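Local coordinates for tricorn protease (Thermoplasma acidophilum, PDB 1K32), which probably cleaves oligopeptides released by the proteasome, acting as a serine protease with beta-propeller domains thought to gate substrate access, at residues Asn15-Arg26 against Phe29-Leu40. Residues are numbered along the deposited sequence; the frame is centred on the assembly and turned at random.
Sequences NLLLNPDIHGDR and FVCCDDLWEHDL
Leu18 and Val30 form an antiparallel hydrogen-bonded pair, a compact illustration of how a beta hairpin combines backbone pairing with side-chain packing. The amide of Val30 gives a nearly straight bond to Leu18 O (2.9 Å, 174°), and Leu18 N returns one to Val30 O. Phe29 has CG wedged between its backbone N and carbonyl carbon (chi1 59°), which turns the ring toward Leu17; there Leu17 CD2 comes in obliquely, 3.9 Å from Phe29 CE1, and also rests on the sulfur of Cys31. Trp36 CB lies over one face of the phenyl ring, and Pro20 CB packs against Phe29 CB. Farther along, Cys31 SG lies 3.4 Å from Asn15 CB, while the Asn15 amide bonds to Leu285 and Glu286. A water joins Leu16 O to Cys32 N at the Cys31-Asp34 type I' turn. Trp36 NE1 and Asp34 N grip Cys31 O from opposite faces of its plane.

At the other end, Leu40 N meets Asp25 O (2.8 Å) almost in line with the carbonyl bond. Arg26, bent at chi2 and chi3, presents NE to Glu37 OE2 in a long salt bridge (3.5 Å), with the guanidinium and carboxylate planes 68° apart. Glu37 OE1 also pairs with Arg46, and an alanine in place of the glutamate would probably deprive both arginines of this shared anionic partner.

Strands 18-23, 26-31, 34-39 and 45-49 make one four-stranded antiparallel sheet, as in a propeller blade. Strand 259-263 packs against Pro20 and Ile22, whereas strand 54-60 receives Val30 and Leu35, placing the sheet between these two neighbouring strands.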
ATOM      1  N   ASN A  15       5.698  35.760  60.008  1.00 33.59           N
ATOM      2  CA  ASN A  15       6.471  35.305  58.858  1.00 29.42           C
ATOM      3  C   ASN A  15       7.907  34.918  59.234  1.00 28.23           C
ATOM      4  O   ASN A  15       8.415  35.298  60.289  1.00 27.53           O
ATOM      5  CB  ASN A  15       6.529  36.401  57.789  1.00 26.91           C
ATOM      6  CG  ASN A  15       5.186  36.655  57.125  1.00 26.91           C
ATOM      7  OD1 ASN A  15       4.449  37.565  57.510  1.00 24.23           O
ATOM      8  ND2 ASN A  15       4.863  35.849  56.117  1.00 23.53           N
ATOM      9  N   LEU A  16       8.556  34.157  58.361  1.00 26.13           N
ATOM     10  CA  LEU A  16       9.939  33.764  58.574  1.00 26.16           C
ATOM     11  C   LEU A  16      10.760  34.914  57.965  1.00 25.97           C
ATOM     12  O   LEU A  16      10.718  35.138  56.759  1.00 26.88           O
ATOM     13  CB  LEU A  16      10.237  32.452  57.840  1.00 24.62           C
ATOM     14  CG  LEU A  16      11.602  31.798  58.068  1.00 24.96           C
ATOM     15  CD1 LEU A  16      11.628  31.122  59.439  1.00 24.84           C
ATOM     16  CD2 LEU A  16      11.868  30.769  56.969  1.00 23.54           C
ATOM     17  N   LEU A  17      11.490  35.651  58.796  1.00 24.57           N
ATOM     18  CA  LEU A  17      12.277  36.779  58.304  1.00 24.30           C
ATOM     19  C   LEU A  17      13.735  36.366  58.144  1.00 24.45           C
ATOM     20  O   LEU A  17      14.285  35.693  59.014  1.00 23.96           O
ATOM     21  CB  LEU A  17      12.156  37.957  59.276  1.00 23.10           C
ATOM     22  CG  LEU A  17      10.725  38.345  59.682  1.00 25.05           C
ATOM     23  CD1 LEU A  17      10.767  39.645  60.465  1.00 23.45           C
ATOM     24  CD2 LEU A  17       9.831  38.502  58.440  1.00 24.26           C
ATOM     25  N   LEU A  18      14.369  36.781  57.050  1.00 21.84           N
ATOM     26  CA  LEU A  18      15.753  36.383  56.821  1.00 22.88           C
ATOM     27  C   LEU A  18      16.655  37.396  56.129  1.00 21.84           C
ATOM     28  O   LEU A  18      16.211  38.432  55.629  1.00 20.77           O
ATOM     29  CB  LEU A  18      15.774  35.106  55.971  1.00 25.62           C
ATOM     30  CG  LEU A  18      14.692  34.059  56.214  1.00 26.86           C
ATOM     31  CD1 LEU A  18      14.034  33.720  54.886  1.00 29.50           C
ATOM     32  CD2 LEU A  18      15.289  32.828  56.865  1.00 26.84           C
ATOM     33  N   ASN A  19      17.937  37.054  56.124  1.00 20.88           N
ATOM     34  CA  ASN A  19      18.993  37.805  55.454  1.00 23.53           C
ATOM     35  C   ASN A  19      18.807  39.318  55.413  1.00 21.30           C
ATOM     36  O   ASN A  19      18.427  39.884  54.401  1.00 20.31           O
ATOM     37  CB  ASN A  19      19.150  37.227  54.045  1.00 25.21           C
ATOM     38  CG  ASN A  19      19.423  35.716  54.070  1.00 27.57           C
ATOM     39  OD1 ASN A  19      19.358  35.034  53.049  1.00 27.45           O
ATOM     40  ND2 ASN A  19      19.738  35.199  55.247  1.00 28.36           N
ATOM     41  N   PRO A  20      19.116  39.990  56.519  1.00 19.82           N
ATOM     42  CA  PRO A  20      18.957  41.438  56.582  1.00 20.97           C
ATOM     43  C   PRO A  20      20.241  42.226  56.350  1.00 19.98           C
ATOM     44  O   PRO A  20      21.337  41.683  56.391  1.00 18.81           O
ATOM     45  CB  PRO A  20      18.450  41.624  57.995  1.00 20.31           C
ATOM     46  CG  PRO A  20      19.401  40.686  58.744  1.00 20.10           C
ATOM     47  CD  PRO A  20      19.420  39.444  57.859  1.00 19.86           C
ATOM     48  N   ASP A  21      20.077  43.521  56.122  1.00 20.33           N
ATOM     49  CA  ASP A  21      21.193  44.440  55.950  1.00 21.82           C
ATOM     50  C   ASP A  21      20.686  45.659  56.707  1.00 24.02           C
ATOM     51  O   ASP A  21      19.492  45.778  56.963  1.00 24.93           O
ATOM     52  CB  ASP A  21      21.435  44.787  54.478  1.00 21.81           C
ATOM     53  CG  ASP A  21      22.750  45.561  54.260  1.00 25.50           C
ATOM     54  OD1 ASP A  21      23.036  45.950  53.103  1.00 25.12           O
ATOM     55  OD2 ASP A  21      23.500  45.777  55.243  1.00 23.28           O
ATOM     56  N   ILE A  22      21.572  46.563  57.082  1.00 24.00           N
ATOM     57  CA  ILE A  22      21.125  47.716  57.838  1.00 24.00           C
ATOM     58  C   ILE A  22      21.872  48.969  57.438  1.00 22.94           C
ATOM     59  O   ILE A  22      23.037  48.909  57.069  1.00 19.99           O
ATOM     60  CB  ILE A  22      21.317  47.478  59.350  1.00 23.90           C
ATOM     61  CG1 ILE A  22      20.836  48.698  60.139  1.00 26.68           C
ATOM     62  CG2 ILE A  22      22.783  47.186  59.641  1.00 24.03           C
ATOM     63  CD1 ILE A  22      20.783  48.484  61.632  1.00 26.53           C
ATOM     64  N   HIS A  23      21.173  50.097  57.499  1.00 24.53           N
ATOM     65  CA  HIS A  23      21.754  51.402  57.189  1.00 27.27           C
ATOM     66  C   HIS A  23      21.022  52.417  58.050  1.00 26.57           C
ATOM     67  O   HIS A  23      19.866  52.743  57.793  1.00 25.21           O
ATOM     68  CB  HIS A  23      21.583  51.767  55.716  1.00 29.20           C
ATOM     69  CG  HIS A  23      22.334  52.999  55.318  1.00 33.31           C
ATOM     70  ND1 HIS A  23      23.680  52.987  55.020  1.00 34.42           N
ATOM     71  CD2 HIS A  23      21.943  54.293  55.228  1.00 35.55           C
ATOM     72  CE1 HIS A  23      24.086  54.219  54.767  1.00 35.21           C
ATOM     73  NE2 HIS A  23      23.050  55.030  54.887  1.00 36.79           N
ATOM     74  N   GLY A  24      21.700  52.903  59.084  1.00 28.43           N
ATOM     75  CA  GLY A  24      21.087  53.865  59.984  1.00 29.74           C
ATOM     76  C   GLY A  24      19.907  53.256  60.720  1.00 29.95           C
ATOM     77  O   GLY A  24      20.058  52.295  61.475  1.00 28.51           O
ATOM     78  N   ASP A  25      18.727  53.823  60.505  1.00 31.04           N
ATOM     79  CA  ASP A  25      17.515  53.327  61.140  1.00 33.27           C
ATOM     80  C   ASP A  25      16.696  52.490  60.177  1.00 33.13           C
ATOM     81  O   ASP A  25      15.539  52.172  60.462  1.00 31.21           O
ATOM     82  CB  ASP A  25      16.647  54.485  61.631  1.00 36.85           C
ATOM     83  CG  ASP A  25      17.239  55.181  62.828  1.00 39.41           C
ATOM     84  OD1 ASP A  25      17.592  54.467  63.790  1.00 40.90           O
ATOM     85  OD2 ASP A  25      17.346  56.428  62.808  1.00 42.32           O
ATOM     86  N   ARG A  26      17.286  52.146  59.037  1.00 30.89           N
ATOM     87  CA  ARG A  26      16.569  51.350  58.053  1.00 32.72           C
ATOM     88  C   ARG A  26      17.164  49.961  57.968  1.00 30.55           C
ATOM     89  O   ARG A  26      18.377  49.790  57.939  1.00 29.21           O
ATOM     90  CB  ARG A  26      16.609  52.003  56.663  1.00 34.37           C
ATOM     91  CG  ARG A  26      16.165  53.459  56.635  1.00 38.70           C
ATOM     92  CD  ARG A  26      15.512  53.834  55.308  1.00 42.05           C
ATOM     93  NE  ARG A  26      16.333  53.542  54.129  1.00 45.83           N
ATOM     94  CZ  ARG A  26      17.515  54.095  53.872  1.00 46.37           C
ATOM     95  NH1 ARG A  26      18.169  53.766  52.771  1.00 48.26           N
ATOM     96  NH2 ARG A  26      18.052  54.965  54.716  1.00 48.65           N
ATOM     97  N   PHE A  29      15.188  43.260  54.558  1.00 20.07           N
ATOM     98  CA  PHE A  29      15.243  41.836  54.802  1.00 20.24           C
ATOM     99  C   PHE A  29      14.320  41.140  53.825  1.00 20.09           C
ATOM    100  O   PHE A  29      13.538  41.785  53.130  1.00 17.50           O
ATOM    101  CB  PHE A  29      14.813  41.538  56.257  1.00 22.28           C
ATOM    102  CG  PHE A  29      13.423  42.014  56.590  1.00 22.38           C
ATOM    103  CD1 PHE A  29      12.308  41.229  56.287  1.00 22.69           C
ATOM    104  CD2 PHE A  29      13.220  43.278  57.140  1.00 24.32           C
ATOM    105  CE1 PHE A  29      11.014  41.698  56.519  1.00 22.99           C
ATOM    106  CE2 PHE A  29      11.925  43.759  57.378  1.00 24.23           C
ATOM    107  CZ  PHE A  29      10.821  42.965  57.062  1.00 23.82           C
ATOM    108  N   VAL A  30      14.422  39.816  53.777  1.00 20.43           N
ATOM    109  CA  VAL A  30      13.595  39.033  52.882  1.00 20.47           C
ATOM    110  C   VAL A  30      12.460  38.378  53.651  1.00 21.34           C
ATOM    111  O   VAL A  30      12.637  37.919  54.783  1.00 20.33           O
ATOM    112  CB  VAL A  30      14.414  37.925  52.171  1.00 21.49           C
ATOM    113  CG1 VAL A  30      13.483  37.078  51.325  1.00 21.83           C
ATOM    114  CG2 VAL A  30      15.519  38.552  51.282  1.00 20.58           C
ATOM    115  N   CYS A  31      11.287  38.369  53.033  1.00 21.69           N
ATOM    116  CA  CYS A  31      10.099  37.750  53.608  1.00 23.48           C
ATOM    117  C   CYS A  31       9.258  37.331  52.421  1.00 22.84           C
ATOM    118  O   CYS A  31       8.943  38.164  51.565  1.00 21.63           O
ATOM    119  CB  CYS A  31       9.316  38.745  54.478  1.00 23.56           C
ATOM    120  SG  CYS A  31       7.754  38.082  55.102  1.00 28.22           S
ATOM    121  N   CYS A  32       8.898  36.050  52.373  1.00 21.85           N
ATOM    122  CA  CYS A  32       8.119  35.491  51.272  1.00 22.83           C
ATOM    123  C   CYS A  32       8.838  35.698  49.926  1.00 22.64           C
ATOM    124  O   CYS A  32       8.207  35.993  48.906  1.00 20.99           O
ATOM    125  CB  CYS A  32       6.712  36.107  51.215  1.00 22.89           C
ATOM    126  SG  CYS A  32       5.609  35.696  52.597  1.00 29.94           S
ATOM    127  N   ASP A  33      10.161  35.548  49.943  1.00 21.08           N
ATOM    128  CA  ASP A  33      10.985  35.674  48.738  1.00 21.73           C
ATOM    129  C   ASP A  33      11.095  37.100  48.192  1.00 21.18           C
ATOM    130  O   ASP A  33      11.791  37.338  47.214  1.00 20.13           O
ATOM    131  CB  ASP A  33      10.434  34.766  47.634  1.00 22.60           C
ATOM    132  CG  ASP A  33      10.177  33.347  48.109  1.00 22.97           C
ATOM    133  OD1 ASP A  33       9.600  32.567  47.324  1.00 21.32           O
ATOM    134  OD2 ASP A  33      10.550  33.009  49.254  1.00 23.34           O
ATOM    135  N   ASP A  34      10.406  38.048  48.818  1.00 20.19           N
ATOM    136  CA  ASP A  34      10.448  39.436  48.367  1.00 21.71           C
ATOM    137  C   ASP A  34      11.295  40.279  49.323  1.00 22.13           C
ATOM    138  O   ASP A  34      11.641  39.829  50.408  1.00 22.78           O
ATOM    139  CB  ASP A  34       9.023  39.983  48.268  1.00 21.95           C
ATOM    140  CG  ASP A  34       8.240  39.366  47.109  1.00 22.55           C
ATOM    141  OD1 ASP A  34       7.001  39.300  47.181  1.00 24.64           O
ATOM    142  OD2 ASP A  34       8.865  38.961  46.117  1.00 23.49           O
ATOM    143  N   LEU A  35      11.631  41.497  48.918  1.00 22.50           N
ATOM    144  CA  LEU A  35      12.452  42.375  49.743  1.00 22.37           C
ATOM    145  C   LEU A  35      11.582  43.377  50.481  1.00 21.68           C
ATOM    146  O   LEU A  35      10.696  43.994  49.895  1.00 21.32           O
ATOM    147  CB  LEU A  35      13.464  43.141  48.873  1.00 22.25           C
ATOM    148  CG  LEU A  35      14.909  43.356  49.347  1.00 26.34           C
ATOM    149  CD1 LEU A  35      15.429  44.681  48.782  1.00 22.50           C
ATOM    150  CD2 LEU A  35      15.004  43.333  50.864  1.00 22.80           C
ATOM    151  N   TRP A  36      11.853  43.559  51.767  1.00 20.73           N
ATOM    152  CA  TRP A  36      11.076  44.499  52.568  1.00 21.13           C
ATOM    153  C   TRP A  36      11.988  45.512  53.243  1.00 22.28           C
ATOM    154  O   TRP A  36      13.188  45.279  53.388  1.00 22.96           O
ATOM    155  CB  TRP A  36      10.286  43.759  53.662  1.00 20.20           C
ATOM    156  CG  TRP A  36       9.248  42.799  53.164  1.00 23.95           C
ATOM    157  CD1 TRP A  36       9.468  41.595  52.553  1.00 23.00           C
ATOM    158  CD2 TRP A  36       7.824  42.945  53.262  1.00 24.02           C
ATOM    159  NE1 TRP A  36       8.272  40.982  52.272  1.00 24.56           N
ATOM    160  CE2 TRP A  36       7.246  41.788  52.696  1.00 25.05           C
ATOM    161  CE3 TRP A  36       6.981  43.943  53.771  1.00 26.78           C
ATOM    162  CZ2 TRP A  36       5.864  41.598  52.625  1.00 24.94           C
ATOM    163  CZ3 TRP A  36       5.598  43.756  53.698  1.00 26.75           C
ATOM    164  CH2 TRP A  36       5.057  42.590  53.129  1.00 27.22           C
ATOM    165  N   GLU A  37      11.414  46.633  53.668  1.00 22.92           N
ATOM    166  CA  GLU A  37      12.185  47.655  54.359  1.00 27.05           C
ATOM    167  C   GLU A  37      11.448  48.029  55.642  1.00 28.17           C
ATOM    168  O   GLU A  37      10.235  48.235  55.641  1.00 28.03           O
ATOM    169  CB  GLU A  37      12.391  48.903  53.482  1.00 27.36           C
ATOM    170  CG  GLU A  37      13.531  49.775  53.980  1.00 33.87           C
ATOM    171  CD  GLU A  37      13.764  51.028  53.154  1.00 38.82           C
ATOM    172  OE1 GLU A  37      13.033  52.023  53.355  1.00 39.43           O
ATOM    173  OE2 GLU A  37      14.681  51.021  52.299  1.00 40.36           O
ATOM    174  N   HIS A  38      12.193  48.094  56.739  1.00 28.91           N
ATOM    175  CA  HIS A  38      11.628  48.433  58.032  1.00 31.21           C
ATOM    176  C   HIS A  38      12.368  49.627  58.631  1.00 31.73           C
ATOM    177  O   HIS A  38      13.596  49.655  58.671  1.00 31.68           O
ATOM    178  CB  HIS A  38      11.718  47.217  58.960  1.00 30.78           C
ATOM    179  CG  HIS A  38      11.185  47.463  60.336  1.00 32.22           C
ATOM    180  ND1 HIS A  38      12.004  47.667  61.427  1.00 30.88           N
ATOM    181  CD2 HIS A  38       9.915  47.553  60.796  1.00 31.29           C
ATOM    182  CE1 HIS A  38      11.258  47.870  62.499  1.00 33.50           C
ATOM    183  NE2 HIS A  38       9.988  47.805  62.144  1.00 33.03           N
ATOM    184  N   ASP A  39      11.615  50.627  59.066  1.00 33.94           N
ATOM    185  CA  ASP A  39      12.211  51.809  59.677  1.00 36.36           C
ATOM    186  C   ASP A  39      12.084  51.683  61.191  1.00 36.73           C
ATOM    187  O   ASP A  39      10.980  51.604  61.731  1.00 36.35           O
ATOM    188  CB  ASP A  39      11.514  53.086  59.193  1.00 38.55           C
ATOM    189  CG  ASP A  39      11.971  54.327  59.956  1.00 40.73           C
ATOM    190  OD1 ASP A  39      13.193  54.542  60.096  1.00 43.90           O
ATOM    191  OD2 ASP A  39      11.107  55.091  60.418  1.00 43.06           O
ATOM    192  N   LEU A  40      13.230  51.652  61.863  1.00 38.01           N
ATOM    193  CA  LEU A  40      13.282  51.528  63.311  1.00 39.58           C
ATOM    194  C   LEU A  40      12.693  52.748  64.004  1.00 40.75           C
ATOM    195  O   LEU A  40      12.186  52.648  65.117  1.00 40.38           O
ATOM    196  CB  LEU A  40      14.729  51.349  63.767  1.00 39.72           C
ATOM    197  CG  LEU A  40      15.451  50.106  63.261  1.00 38.86           C
ATOM    198  CD1 LEU A  40      16.950  50.242  63.486  1.00 39.13           C
ATOM    199  CD2 LEU A  40      14.880  48.891  63.972  1.00 40.25           C
TER
HETATM  200  O   HOH W   1       9.443  34.466  54.359  1.00 17.73           O